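Local coordinates for 2-hydroxyisobutyryl-CoA synthetase (Aquincola tertiaricarbonis, PDB 6HDY), which is an acyl-CoA synthetase by name, with an AMP-binding domain of the ANL clan and a C-terminal domain, at residues T433-A438 with A450-V455. Sequence-based numbering, arbitrary orientation.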
ATOM      1  N   THR A 433     -33.928   4.120 -28.576  1.00 57.32           N
ATOM      2  CA  THR A 433     -34.949   3.568 -27.673  1.00 58.50           C
ATOM      3  C   THR A 433     -34.423   3.549 -26.219  1.00 62.19           C
ATOM      4  O   THR A 433     -35.199   3.764 -25.281  1.00 63.49           O
ATOM      5  CB  THR A 433     -35.372   2.167 -28.164  1.00 62.60           C
ATOM      6  OG1 THR A 433     -35.939   2.282 -29.477  1.00 64.03           O
ATOM      7  CG2 THR A 433     -36.362   1.469 -27.224  1.00 60.90           C
ATOM      8  N   PHE A 434     -33.115   3.285 -26.037  1.00 55.91           N
ATOM      9  CA  PHE A 434     -32.542   3.270 -24.700  1.00 53.82           C
ATOM     10  C   PHE A 434     -32.411   4.701 -24.150  1.00 56.13           C
ATOM     11  O   PHE A 434     -32.799   4.940 -23.002  1.00 56.09           O
ATOM     12  CB  PHE A 434     -31.218   2.478 -24.628  1.00 54.54           C
ATOM     13  CG  PHE A 434     -30.506   2.708 -23.314  1.00 53.63           C
ATOM     14  CD1 PHE A 434     -30.986   2.140 -22.135  1.00 57.27           C
ATOM     15  CD2 PHE A 434     -29.426   3.576 -23.235  1.00 52.40           C
ATOM     16  CE1 PHE A 434     -30.397   2.443 -20.903  1.00 55.97           C
ATOM     17  CE2 PHE A 434     -28.821   3.854 -22.006  1.00 53.77           C
ATOM     18  CZ  PHE A 434     -29.312   3.286 -20.849  1.00 52.24           C
ATOM     19  N   ARG A 435     -31.870   5.638 -24.968  1.00 51.37           N
ATOM     20  CA  ARG A 435     -31.699   7.062 -24.636  1.00 50.80           C
ATOM     21  C   ARG A 435     -33.012   7.693 -24.120  1.00 57.03           C
ATOM     22  O   ARG A 435     -32.995   8.349 -23.079  1.00 56.33           O
ATOM     23  CB  ARG A 435     -31.168   7.851 -25.850  1.00 49.66           C
ATOM     24  CG  ARG A 435     -30.490   9.176 -25.485  1.00 49.45           C
ATOM     25  CD  ARG A 435     -30.074   9.992 -26.700  1.00 46.76           C
ATOM     26  NE  ARG A 435     -31.237  10.396 -27.498  1.00 52.19           N
ATOM     27  CZ  ARG A 435     -31.966  11.483 -27.271  1.00 73.04           C
ATOM     28  NH1 ARG A 435     -31.648  12.312 -26.282  1.00 58.39           N
ATOM     29  NH2 ARG A 435     -33.013  11.760 -28.042  1.00 64.08           N
ATOM     30  N   THR A 436     -34.140   7.434 -24.811  1.00 55.71           N
ATOM     31  CA  THR A 436     -35.474   7.920 -24.437  1.00 57.28           C
ATOM     32  C   THR A 436     -35.985   7.239 -23.150  1.00 62.92           C
ATOM     33  O   THR A 436     -36.542   7.917 -22.283  1.00 63.20           O
ATOM     34  CB  THR A 436     -36.467   7.821 -25.616  1.00 64.30           C
ATOM     35  OG1 THR A 436     -36.676   6.451 -25.982  1.00 71.15           O
ATOM     36  CG2 THR A 436     -36.018   8.618 -26.820  1.00 57.66           C
ATOM     37  N   GLU A 437     -35.787   5.917 -23.023  1.00 60.50           N
ATOM     38  CA  GLU A 437     -36.213   5.169 -21.831  1.00 62.37           C
ATOM     39  C   GLU A 437     -35.436   5.561 -20.553  1.00 62.96           C
ATOM     40  O   GLU A 437     -36.031   5.592 -19.470  1.00 63.55           O
ATOM     41  CB  GLU A 437     -36.170   3.657 -22.073  1.00 65.59           C
ATOM     42  CG  GLU A 437     -37.545   3.015 -22.015  1.00 85.77           C
ATOM     43  CD  GLU A 437     -38.049   2.718 -20.614  1.00117.01           C
ATOM     44  OE1 GLU A 437     -38.599   3.642 -19.970  1.00109.71           O
ATOM     45  OE2 GLU A 437     -37.895   1.561 -20.160  1.00119.68           O
ATOM     46  N   ALA A 438     -34.119   5.860 -20.687  1.00 55.99           N
ATOM     47  CA  ALA A 438     -33.257   6.325 -19.587  1.00 53.21           C
ATOM     48  C   ALA A 438     -33.802   7.682 -19.105  1.00 58.18           C
ATOM     49  O   ALA A 438     -34.060   7.836 -17.915  1.00 58.84           O
ATOM     50  CB  ALA A 438     -31.815   6.475 -20.062  1.00 50.94           C
ATOM     51  N   ALA A 450     -35.097  15.379 -17.740  1.00 59.54           N
ATOM     52  CA  ALA A 450     -33.756  14.848 -17.883  1.00 56.30           C
ATOM     53  C   ALA A 450     -33.377  14.673 -19.346  1.00 59.46           C
ATOM     54  O   ALA A 450     -33.991  13.872 -20.048  1.00 61.08           O
ATOM     55  CB  ALA A 450     -33.629  13.532 -17.132  1.00 56.25           C
ATOM     56  N   LYS A 451     -32.399  15.465 -19.814  1.00 52.98           N
ATOM     57  CA  LYS A 451     -31.832  15.373 -21.155  1.00 51.34           C
ATOM     58  C   LYS A 451     -30.684  14.337 -21.103  1.00 51.84           C
ATOM     59  O   LYS A 451     -29.778  14.466 -20.273  1.00 50.85           O
ATOM     60  CB  LYS A 451     -31.297  16.729 -21.617  1.00 53.84           C
ATOM     61  CG  LYS A 451     -32.346  17.632 -22.241  1.00 67.90           C
ATOM     62  CD  LYS A 451     -31.728  18.938 -22.733  1.00 76.45           C
ATOM     63  CE  LYS A 451     -32.674  19.718 -23.622  1.00 87.90           C
ATOM     64  NZ  LYS A 451     -32.107  21.035 -24.000  1.00 90.77           N
ATOM     65  N   VAL A 452     -30.745  13.301 -21.963  1.00 46.30           N
ATOM     66  CA  VAL A 452     -29.738  12.244 -22.042  1.00 43.88           C
ATOM     67  C   VAL A 452     -28.966  12.315 -23.361  1.00 49.01           C
ATOM     68  O   VAL A 452     -29.563  12.326 -24.429  1.00 49.61           O
ATOM     69  CB  VAL A 452     -30.334  10.822 -21.818  1.00 47.59           C
ATOM     70  CG1 VAL A 452     -29.251   9.736 -21.890  1.00 46.10           C
ATOM     71  CG2 VAL A 452     -31.095  10.725 -20.498  1.00 47.69           C
ATOM     72  N   GLU A 453     -27.643  12.336 -23.278  1.00 45.94           N
ATOM     73  CA  GLU A 453     -26.767  12.230 -24.437  1.00 46.61           C
ATOM     74  C   GLU A 453     -26.092  10.852 -24.280  1.00 49.13           C
ATOM     75  O   GLU A 453     -25.565  10.565 -23.201  1.00 46.84           O
ATOM     76  CB  GLU A 453     -25.690  13.337 -24.448  1.00 48.19           C
ATOM     77  CG  GLU A 453     -24.826  13.303 -25.707  1.00 60.75           C
ATOM     78  CD  GLU A 453     -23.416  13.861 -25.624  1.00 79.93           C
ATOM     79  OE1 GLU A 453     -22.769  13.990 -26.689  1.00 89.30           O
ATOM     80  OE2 GLU A 453     -22.943  14.145 -24.502  1.00 59.30           O
ATOM     81  N   LEU A 454     -26.145   9.992 -25.317  1.00 45.91           N
ATOM     82  CA  LEU A 454     -25.460   8.703 -25.226  1.00 45.50           C
ATOM     83  C   LEU A 454     -24.019   8.880 -25.647  1.00 49.44           C
ATOM     84  O   LEU A 454     -23.728   9.630 -26.592  1.00 51.22           O
ATOM     85  CB  LEU A 454     -26.080   7.608 -26.123  1.00 47.29           C
ATOM     86  CG  LEU A 454     -27.460   7.047 -25.777  1.00 51.81           C
ATOM     87  CD1 LEU A 454     -27.880   6.025 -26.809  1.00 53.09           C
ATOM     88  CD2 LEU A 454     -27.493   6.438 -24.380  1.00 51.51           C
ATOM     89  N   VAL A 455     -23.116   8.170 -24.958  1.00 42.79           N
ATOM     90  CA  VAL A 455     -21.699   8.118 -25.296  1.00 41.80           C
ATOM     91  C   VAL A 455     -21.379   6.659 -25.686  1.00 45.33           C
ATOM     92  O   VAL A 455     -22.164   5.755 -25.387  1.00 43.06           O
ATOM     93  CB  VAL A 455     -20.739   8.674 -24.205  1.00 44.37           C
ATOM     94  CG1 VAL A 455     -20.917  10.180 -24.014  1.00 43.77           C
ATOM     95  CG2 VAL A 455     -20.861   7.913 -22.880  1.00 42.27           C
TER
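In Arg-435, CG lies anti to the backbone N (chi1 -159°), which places CG beside Val-452 and Leu-454. The bend at chi3 (63°) then sets NE off the line of the methylenes.

Arg-435 NH1 donates to the backbone O of Val-452 at 2.8 Å. The bond is fairly straight at the hydrogen, and the acceptor lies in the guanidinium plane. NH1 comes in nearly along the C=O axis. Arg-435 NE forms a salt bridge with Glu-432 OE1, one turn earlier on the same helix. Bonds at NH1 and NE, with a further one at NH2, probably limit rotation of the guanidinium.

The aliphatic part of Arg-435 also packs. Its CG sits 3.7 Å from Leu-454 CG and 3.8 Å from Val-452 CG1. The other branch of Val-452, CG2, reaches CB of Ala-438 at 4.3 Å. Leu-454 CD2 lies 3.6 Å from Phe-434 CD2, at the edge of the ring. Ala-438 CB lies over one face of that ring, toward its rim.

Val-452 and Leu-454 point to the helix, whereas Lys-451 and Glu-453, which alternate with them, point away and touch helix 474-486. Strand 450-454 is an outermost strand of its sheet and pairs in parallel with strand 413-419. Helix 428-446 runs roughly antiparallel to it, with the short segment axes 8.1 Å apart. This is a beta-alpha-beta crossover, in which helix 428-446 links the two parallel strands and packs on strand 450-454, within the C-terminal domain of an AMP-binding enzyme.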